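Local coordinates for protein proteolytically activated form of PPO4 Tyrosinase (Agaricus bisporus var. bisporus H97, PDB 4OUA) that catalyses the copper-dependent o-hydroxylation of monophenols and the oxidation of the resulting o-diphenols to reactive o-quinones, the first step of melanin synthesis, at residues V19-D24 and E124-P129; F27-I32 and K110-H115; I32-A37 and Q102-G107. One frame throughout, in Å; residues are numbered along the deposited sequence.

Contact 1 (V19-D24 and E124-P129); sequences VDFVRD and EDLRQP
The ring of Phe21 carries this contact, with the Pro129 ring lying over one of its faces. Pro129 CG sits almost straight above the middle of the ring, 3.9 Å from the Phe21 centroid and 5° off the normal. This is a CH-pi contact. Pro129 CB leans over the inner part of the same ring, 3.7 Å from Phe21 CD1. At the far edge, near the ring plane, the methyl Leu126 CD1 meets Phe21 CZ at 3.7 Å, and the two side chains cross at about a right angle. Phe21 CG is anti to the backbone N (chi1 -172°), which carries the ring out to the proline. With the ring cut back to an alanine here, Pro129 is likely to lose its aromatic partner and a gap to open beside the Leu126 methyl.

The contact joins the short helix 18-21 and the turn that follows it to the segment leaving helix 116-125, which lies in the common central domain of tyrosinase. The chain on the first side folds back in a type I beta turn from Phe21 to Asp24, and Asp24 then N-caps helix 25-39 through Phe27 N. On the other side, Arg127 holds the exit of helix 116-125. Its NH1 donates to Glu124 O at 2.8 Å and to Leu126 O at 2.9 Å. Both carbonyl oxygens lie near the guanidinium plane, but NH1 stands above each carbonyl plane. Arg127 NE is bonded to Asn348 O. Beyond Pro129, about 11 Å away between side chains, lies His282, a ligand of one of the coppers.

Contact 2 (F27-I32 and K110-H115); sequences FFTLYI and KKFTVH. With TEW (6-tungstotellurate(VI)), chain G.
Phe112 CB points toward helix 25-39, and the outer end of the ring touches Thr29 and Leu30. Both of these side chains run obliquely to Phe112. The methyl Thr29 CG2 comes in at the ring edge, near the ring plane, 3.7 Å from Phe112 CZ. Leu30 CD2 approaches obliquely, 3.9 Å from Phe112 CE1. Thr29 OG1 lies beside the backbone N (chi1 -69°), which leaves the methyl CG2 anti to that N and facing the Phe112 ring. OG1 is hydrogen-bonded to Glu25 O and Thr152 N, so this buried polar atom has partners while the methyl packs. The contact is apolar packing of a loop aromatic on a helix, away from the copper site.

Further along the loop, His115 meets the bound tungstotellurate. The backbone His115 N donates to TEW O13 at 3.0 Å, with an N-H...O angle of 160°. The ring nitrogen His115 ND1 bonds weakly to TEW O8 at 3.2 Å. Val114 CB lies 3.5 Å above one face of the imidazole, offset toward its rim. The cluster also accepts bonds from Lys117 N and Glu118 N, at the start of helix 116-125.

Segment 110-115 links helix 86-109 to helix 116-125, and His115 is the N-cap of the latter. The Phe112 ring stacks on Trp119 of that helix and meets the Tyr154 ring with the planes at about 60°. Thr29 also touches Ile151 of strand 148-152, and Leu30 packs on Ile108 of helix 86-109.

Contact 3 (I32-A37 and Q102-G107); sequences IRALQA and QEAAKG
Ala34 and Ala105 bring two helices together, with their CA atoms 4.9 Å apart. The methyl Ala34 CB points at the other helix and lies 3.7 Å from the backbone atom Ala105 N. It also meets two methyls there, Ala105 CB at 3.9 Å and Ala104 CB at 4.0 Å. Ala34 CB therefore sits against both the backbone and the side chains of 104-105. Ala104 CB points back across the interface and reaches Ala34 O at 4.0 Å. One turn after Ala34, the methyl Ala37 CB comes within 4.5 Å of Ala104 CB at the margin of the patch. All the side chains that touch are single methyls, and no hydrogen bond crosses between the segments.

The larger side chains turn elsewhere. Arg33 starts toward the other helix, but its chain leads off to Ile159 and Val161 of strand 158-162. Leu35 points away and packs on Tyr97 of helix 86-109. Gln102 also points away from this interface. Its amide is held at both ends, NE2 donating to Ala123 O and OE1 accepting from Thr9 N. Gln36 NE2 is bonded to Asp40 OD2. Ala34 itself also touches Leu101, one turn before Ala105.

The small residues let the axes of the two segments approach to 8.3 Å, at an angle of 113° between their directions. Segments 32-37 and 102-107 thus pack closely at a large crossing angle through alanines. The second belongs to helix 86-109, which supplies His90 to one copper of the tyrosinase di-copper domain.

Overall arrangement
Helix 25-39 runs through the arrangement. Contacts 2 and 3 both use it and share Ile32, while contact 1 meets it through Phe27, which packs on Asp125 and Leu126. Measured from the centre of each contact to the centre of the chain, contact 1 is closest, at about 14 Å, and buried. Contact 3 is partly buried at about 17 Å. Contact 2 lies farthest out, at about 23 Å; its touching residues are buried, but its loop reaches the bound cluster. The chemistry differs accordingly: proline on an aromatic face in contact 1, an aromatic ring meeting a threonine methyl at its edge and a leucine methyl obliquely in contact 2, and bare methyls in contact 3. Leu126 CD2 packs on Ala105 CB, linking contacts 1 and 3.

Contact 1 (V19-D24 and E124-P129)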
# COMPACT_ATOMS: atom_id res chain seq x y z
N VAL A 19 -0.66 14.62 2.61
CA VAL A 19 -0.65 15.96 3.19
C VAL A 19 -1.57 16.88 2.39
O VAL A 19 -2.22 17.76 2.96
CB VAL A 19 0.76 16.56 3.23
CG1 VAL A 19 0.70 18.04 3.58
CG2 VAL A 19 1.63 15.81 4.23
N ASP A 20 -1.62 16.67 1.08
CA ASP A 20 -2.51 17.43 0.21
C ASP A 20 -3.90 16.80 0.19
O ASP A 20 -4.91 17.50 0.15
CB ASP A 20 -1.95 17.50 -1.21
CG ASP A 20 -0.60 18.19 -1.28
OD1 ASP A 20 -0.36 19.10 -0.47
OD2 ASP A 20 0.21 17.82 -2.15
N PHE A 21 -3.92 15.48 0.22
CA PHE A 21 -5.15 14.71 0.10
C PHE A 21 -6.15 15.04 1.21
O PHE A 21 -7.36 15.14 0.96
CB PHE A 21 -4.83 13.21 0.12
CG PHE A 21 -6.00 12.32 -0.18
CD1 PHE A 21 -6.24 11.88 -1.48
CD2 PHE A 21 -6.86 11.91 0.82
CE1 PHE A 21 -7.31 11.06 -1.76
CE2 PHE A 21 -7.94 11.09 0.54
CZ PHE A 21 -8.16 10.67 -0.75
N VAL A 22 -5.65 15.20 2.43
CA VAL A 22 -6.51 15.47 3.57
C VAL A 22 -7.13 16.87 3.50
O VAL A 22 -8.19 17.12 4.09
CB VAL A 22 -5.74 15.33 4.90
CG1 VAL A 22 -5.36 13.88 5.15
CG2 VAL A 22 -4.51 16.23 4.90
N ARG A 23 -6.48 17.77 2.77
CA ARG A 23 -7.00 19.12 2.59
C ARG A 23 -8.12 19.17 1.55
O ARG A 23 -8.79 20.20 1.40
CB ARG A 23 -5.88 20.09 2.18
CG ARG A 23 -4.82 20.32 3.24
CD ARG A 23 -4.03 21.59 2.94
NE ARG A 23 -2.87 21.74 3.81
CZ ARG A 23 -1.62 21.46 3.44
NH1 ARG A 23 -1.37 21.01 2.22
NH2 ARG A 23 -0.62 21.63 4.30
N ASP A 24 -8.31 18.07 0.83
CA ASP A 24 -9.33 18.00 -0.22
C ASP A 24 -10.64 17.48 0.35
O ASP A 24 -10.73 16.31 0.74
CB ASP A 24 -8.85 17.11 -1.37
CG ASP A 24 -9.60 17.38 -2.66
OD1 ASP A 24 -10.72 16.85 -2.83
OD2 ASP A 24 -9.06 18.13 -3.51
N GLU A 124 -14.61 9.28 -9.30
CA GLU A 124 -13.95 8.85 -10.52
C GLU A 124 -12.46 9.19 -10.49
O GLU A 124 -11.64 8.45 -11.03
CB GLU A 124 -14.60 9.50 -11.74
CG GLU A 124 -16.01 9.00 -12.02
CD GLU A 124 -16.02 7.57 -12.52
OE1 GLU A 124 -15.04 7.16 -13.17
OE2 GLU A 124 -17.02 6.85 -12.27
N ASP A 125 -12.12 10.31 -9.86
CA ASP A 125 -10.73 10.75 -9.77
C ASP A 125 -10.04 10.19 -8.53
O ASP A 125 -8.83 10.33 -8.38
CB ASP A 125 -10.65 12.28 -9.75
CG ASP A 125 -11.25 12.92 -10.99
OD1 ASP A 125 -11.35 12.22 -12.02
OD2 ASP A 125 -11.61 14.11 -10.93
N LEU A 126 -10.82 9.56 -7.65
CA LEU A 126 -10.29 9.07 -6.39
C LEU A 126 -9.22 8.00 -6.58
O LEU A 126 -9.43 7.01 -7.29
CB LEU A 126 -11.41 8.52 -5.51
CG LEU A 126 -10.97 8.03 -4.13
CD1 LEU A 126 -10.26 9.14 -3.37
CD2 LEU A 126 -12.15 7.50 -3.34
N ARG A 127 -8.07 8.20 -5.95
CA ARG A 127 -6.97 7.25 -6.00
C ARG A 127 -6.34 7.12 -4.62
O ARG A 127 -6.52 7.98 -3.76
CB ARG A 127 -5.91 7.70 -7.02
CG ARG A 127 -6.42 7.82 -8.45
CD ARG A 127 -6.77 6.47 -9.04
NE ARG A 127 -7.06 6.56 -10.47
CZ ARG A 127 -8.24 6.90 -10.97
NH1 ARG A 127 -9.25 7.18 -10.15
NH2 ARG A 127 -8.42 6.96 -12.28
N GLN A 128 -5.59 6.04 -4.40
CA GLN A 128 -4.96 5.81 -3.10
C GLN A 128 -3.81 6.78 -2.86
O GLN A 128 -2.79 6.72 -3.54
CB GLN A 128 -4.46 4.37 -3.00
CG GLN A 128 -3.73 4.06 -1.70
CD GLN A 128 -4.58 4.29 -0.47
OE1 GLN A 128 -4.15 4.95 0.48
NE2 GLN A 128 -5.79 3.75 -0.48
N PRO A 129 -3.97 7.67 -1.87
CA PRO A 129 -2.92 8.63 -1.50
C PRO A 129 -1.68 7.94 -0.95
O PRO A 129 -1.78 6.81 -0.45
CB PRO A 129 -3.60 9.48 -0.41
CG PRO A 129 -4.64 8.59 0.16
CD PRO A 129 -5.14 7.77 -0.99

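Contact 2 (F27-I32 and K110-H115)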
# COMPACT_ATOMS: atom_id res chain seq x y z
N PHE A 27 -12.31 14.40 -1.84
CA PHE A 27 -11.48 13.21 -1.76
C PHE A 27 -11.43 12.63 -0.35
O PHE A 27 -11.53 11.41 -0.16
CB PHE A 27 -10.06 13.52 -2.23
CG PHE A 27 -9.91 13.57 -3.72
CD1 PHE A 27 -10.76 12.84 -4.54
CD2 PHE A 27 -8.92 14.34 -4.31
CE1 PHE A 27 -10.62 12.88 -5.92
CE2 PHE A 27 -8.78 14.39 -5.68
CZ PHE A 27 -9.63 13.66 -6.49
N PHE A 28 -11.27 13.49 0.65
CA PHE A 28 -11.15 13.05 2.03
C PHE A 28 -12.46 12.47 2.54
O PHE A 28 -12.47 11.43 3.20
CB PHE A 28 -10.70 14.20 2.93
CG PHE A 28 -10.39 13.79 4.34
CD1 PHE A 28 -9.30 12.99 4.61
CD2 PHE A 28 -11.19 14.21 5.39
CE1 PHE A 28 -9.01 12.60 5.91
CE2 PHE A 28 -10.91 13.83 6.69
CZ PHE A 28 -9.82 13.03 6.95
N THR A 29 -13.57 13.14 2.23
CA THR A 29 -14.89 12.66 2.61
C THR A 29 -15.19 11.30 1.99
O THR A 29 -15.70 10.40 2.66
CB THR A 29 -16.00 13.65 2.20
OG1 THR A 29 -15.90 14.83 3.00
CG2 THR A 29 -17.37 13.02 2.39
N LEU A 30 -14.89 11.17 0.70
CA LEU A 30 -15.15 9.92 -0.02
C LEU A 30 -14.29 8.79 0.51
O LEU A 30 -14.73 7.64 0.56
CB LEU A 30 -14.91 10.11 -1.52
CG LEU A 30 -15.97 10.90 -2.29
CD1 LEU A 30 -15.62 10.97 -3.77
CD2 LEU A 30 -17.35 10.27 -2.09
N TYR A 31 -13.08 9.12 0.93
CA TYR A 31 -12.14 8.12 1.44
C TYR A 31 -12.58 7.61 2.81
O TYR A 31 -12.53 6.42 3.08
CB TYR A 31 -10.73 8.70 1.51
CG TYR A 31 -9.66 7.67 1.75
CD1 TYR A 31 -9.18 6.88 0.71
CD2 TYR A 31 -9.12 7.47 3.02
CE1 TYR A 31 -8.20 5.93 0.92
CE2 TYR A 31 -8.14 6.53 3.24
CZ TYR A 31 -7.68 5.76 2.19
OH TYR A 31 -6.71 4.81 2.40
N ILE A 32 -13.01 8.53 3.67
CA ILE A 32 -13.47 8.18 5.01
C ILE A 32 -14.76 7.36 4.96
O ILE A 32 -14.96 6.44 5.76
CB ILE A 32 -13.71 9.43 5.88
CG1 ILE A 32 -12.42 10.25 5.99
CG2 ILE A 32 -14.22 9.03 7.25
CD1 ILE A 32 -11.28 9.52 6.66
N LYS A 110 -23.40 8.60 -4.51
CA LYS A 110 -24.80 8.59 -4.90
C LYS A 110 -25.71 8.94 -3.73
O LYS A 110 -26.88 9.25 -3.91
CB LYS A 110 -25.20 7.23 -5.48
CG LYS A 110 -24.35 6.81 -6.67
CD LYS A 110 -24.26 7.92 -7.71
CE LYS A 110 -23.26 7.58 -8.80
NZ LYS A 110 -23.08 8.71 -9.75
N LYS A 111 -25.16 8.87 -2.52
CA LYS A 111 -25.92 9.18 -1.31
C LYS A 111 -25.98 10.68 -1.06
O LYS A 111 -26.80 11.15 -0.27
CB LYS A 111 -25.30 8.48 -0.10
CG LYS A 111 -25.31 6.96 -0.18
CD LYS A 111 -24.79 6.34 1.11
CE LYS A 111 -24.71 4.83 0.99
NZ LYS A 111 -23.79 4.41 -0.10
N PHE A 112 -25.11 11.43 -1.73
CA PHE A 112 -25.12 12.88 -1.60
C PHE A 112 -26.36 13.46 -2.25
O PHE A 112 -26.76 13.04 -3.34
CB PHE A 112 -23.85 13.48 -2.21
CG PHE A 112 -22.61 13.25 -1.40
CD1 PHE A 112 -21.83 12.12 -1.61
CD2 PHE A 112 -22.23 14.15 -0.42
CE1 PHE A 112 -20.69 11.90 -0.86
CE2 PHE A 112 -21.08 13.93 0.33
CZ PHE A 112 -20.31 12.81 0.11
N THR A 113 -26.98 14.43 -1.58
CA THR A 113 -28.22 15.03 -2.06
C THR A 113 -27.94 16.23 -2.95
O THR A 113 -28.77 16.62 -3.77
CB THR A 113 -29.12 15.47 -0.89
OG1 THR A 113 -29.28 14.38 0.03
CG2 THR A 113 -30.48 15.90 -1.40
N VAL A 114 -26.76 16.82 -2.78
CA VAL A 114 -26.37 17.98 -3.56
C VAL A 114 -25.00 17.77 -4.21
O VAL A 114 -24.15 17.06 -3.68
CB VAL A 114 -26.32 19.25 -2.69
CG1 VAL A 114 -27.73 19.66 -2.28
CG2 VAL A 114 -25.45 19.03 -1.47
N HIS A 115 -24.81 18.40 -5.37
CA HIS A 115 -23.55 18.29 -6.10
C HIS A 115 -23.26 16.85 -6.48
O HIS A 115 -22.12 16.40 -6.43
CB HIS A 115 -22.40 18.87 -5.27
CG HIS A 115 -22.79 20.07 -4.47
ND1 HIS A 115 -23.11 21.28 -5.06
CD2 HIS A 115 -22.90 20.26 -3.14
CE1 HIS A 115 -23.41 22.16 -4.11
NE2 HIS A 115 -23.29 21.56 -2.94
O1 TEW G . -24.30 22.09 -7.06
O2 TEW G . -26.57 22.74 -8.13
O3 TEW G . -24.11 24.30 -8.34
O4 TEW G . -26.43 23.07 -5.63
O5 TEW G . -26.28 25.47 -7.17
O6 TEW G . -24.21 24.60 -5.59
O7 TEW G . -24.27 21.91 -9.64
O8 TEW G . -21.77 23.46 -7.05
O9 TEW G . -21.88 23.60 -9.80
O10 TEW G . -22.10 21.14 -8.51
O11 TEW G . -26.68 20.34 -9.51
O12 TEW G . -24.44 19.56 -8.51
O13 TEW G . -26.50 20.41 -6.89
O14 TEW G . -28.78 21.02 -7.75
O15 TEW G . -28.97 23.51 -6.62
O16 TEW G . -28.46 21.37 -4.97
O17 TEW G . -24.34 19.51 -11.04
O18 TEW G . -21.97 18.65 -9.75
O19 TEW G . -22.07 20.92 -11.30
O20 TEW G . -26.68 17.99 -8.51
O21 TEW G . -24.73 16.99 -9.95
O22 TEW G . -26.76 18.17 -11.37
O23 TEW G . -29.17 18.83 -9.29
O31 TEW G . -28.64 18.46 -6.61
TE1 TEW G . -25.45 21.18 -8.30
W1 TEW G . -25.29 24.09 -6.82
W2 TEW G . -22.71 22.97 -8.43
W3 TEW G . -27.95 22.14 -6.44
W4 TEW G . -22.83 20.13 -9.96
W5 TEW G . -25.65 18.45 -10.09
W6 TEW G . -28.05 19.26 -8.02

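Contact 3 (I32-A37 and Q102-G107)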
# COMPACT_ATOMS: atom_id res chain seq x y z
N ILE A 32 -13.01 8.53 3.67
CA ILE A 32 -13.47 8.18 5.01
C ILE A 32 -14.76 7.36 4.96
O ILE A 32 -14.96 6.44 5.76
CB ILE A 32 -13.71 9.43 5.88
CG1 ILE A 32 -12.42 10.25 5.99
CG2 ILE A 32 -14.22 9.03 7.25
CD1 ILE A 32 -11.28 9.52 6.66
N ARG A 33 -15.63 7.70 4.01
CA ARG A 33 -16.88 6.97 3.84
C ARG A 33 -16.64 5.59 3.25
O ARG A 33 -17.16 4.59 3.75
CB ARG A 33 -17.84 7.76 2.95
CG ARG A 33 -18.38 9.04 3.58
CD ARG A 33 -19.13 8.75 4.87
NE ARG A 33 -19.99 9.87 5.26
CZ ARG A 33 -20.70 9.90 6.39
NH1 ARG A 33 -20.66 8.89 7.24
NH2 ARG A 33 -21.45 10.96 6.66
N ALA A 34 -15.86 5.53 2.17
CA ALA A 34 -15.63 4.28 1.46
C ALA A 34 -14.80 3.31 2.29
O ALA A 34 -15.02 2.10 2.24
CB ALA A 34 -14.94 4.56 0.13
N LEU A 35 -13.84 3.84 3.04
CA LEU A 35 -12.99 3.01 3.88
C LEU A 35 -13.80 2.40 5.03
O LEU A 35 -13.61 1.23 5.38
CB LEU A 35 -11.82 3.83 4.43
CG LEU A 35 -10.81 3.08 5.29
CD1 LEU A 35 -10.26 1.88 4.53
CD2 LEU A 35 -9.69 4.00 5.71
N GLN A 36 -14.70 3.18 5.61
CA GLN A 36 -15.58 2.68 6.64
C GLN A 36 -16.55 1.66 6.04
O GLN A 36 -16.92 0.68 6.69
CB GLN A 36 -16.35 3.83 7.30
CG GLN A 36 -17.26 3.41 8.44
CD GLN A 36 -16.49 3.02 9.69
OE1 GLN A 36 -15.71 3.81 10.22
NE2 GLN A 36 -16.71 1.80 10.16
N ALA A 37 -16.93 1.89 4.79
CA ALA A 37 -17.88 1.02 4.11
C ALA A 37 -17.33 -0.38 3.89
O ALA A 37 -18.03 -1.37 4.11
CB ALA A 37 -18.29 1.64 2.78
N GLN A 102 -12.50 2.42 -4.66
CA GLN A 102 -13.21 3.39 -5.49
C GLN A 102 -14.66 2.95 -5.70
O GLN A 102 -15.57 3.77 -5.65
CB GLN A 102 -12.52 3.56 -6.85
CG GLN A 102 -13.17 4.63 -7.72
CD GLN A 102 -12.79 4.51 -9.18
OE1 GLN A 102 -12.68 3.42 -9.73
NE2 GLN A 102 -12.59 5.66 -9.83
N GLU A 103 -14.84 1.66 -5.94
CA GLU A 103 -16.17 1.10 -6.19
C GLU A 103 -17.12 1.43 -5.04
O GLU A 103 -18.29 1.73 -5.26
CB GLU A 103 -16.08 -0.42 -6.39
CG GLU A 103 -17.35 -1.05 -6.94
CD GLU A 103 -17.16 -2.51 -7.29
OE1 GLU A 103 -17.69 -2.94 -8.34
OE2 GLU A 103 -16.50 -3.24 -6.52
N ALA A 104 -16.60 1.38 -3.82
CA ALA A 104 -17.38 1.75 -2.65
C ALA A 104 -17.64 3.26 -2.65
O ALA A 104 -18.69 3.72 -2.22
CB ALA A 104 -16.66 1.33 -1.38
N ALA A 105 -16.66 4.01 -3.15
CA ALA A 105 -16.75 5.47 -3.18
C ALA A 105 -17.78 5.94 -4.20
O ALA A 105 -18.31 7.05 -4.08
CB ALA A 105 -15.39 6.08 -3.48
N LYS A 106 -18.05 5.11 -5.20
CA LYS A 106 -19.07 5.43 -6.19
C LYS A 106 -20.46 5.37 -5.57
O LYS A 106 -21.29 6.26 -5.79
CB LYS A 106 -18.98 4.47 -7.38
CG LYS A 106 -17.80 4.72 -8.30
CD LYS A 106 -17.78 3.73 -9.44
CE LYS A 106 -16.65 4.03 -10.42
NZ LYS A 106 -16.59 3.03 -11.51
N GLY A 107 -20.72 4.31 -4.81
CA GLY A 107 -21.99 4.16 -4.12
C GLY A 107 -22.16 5.25 -3.08
O GLY A 107 -23.28 5.68 -2.79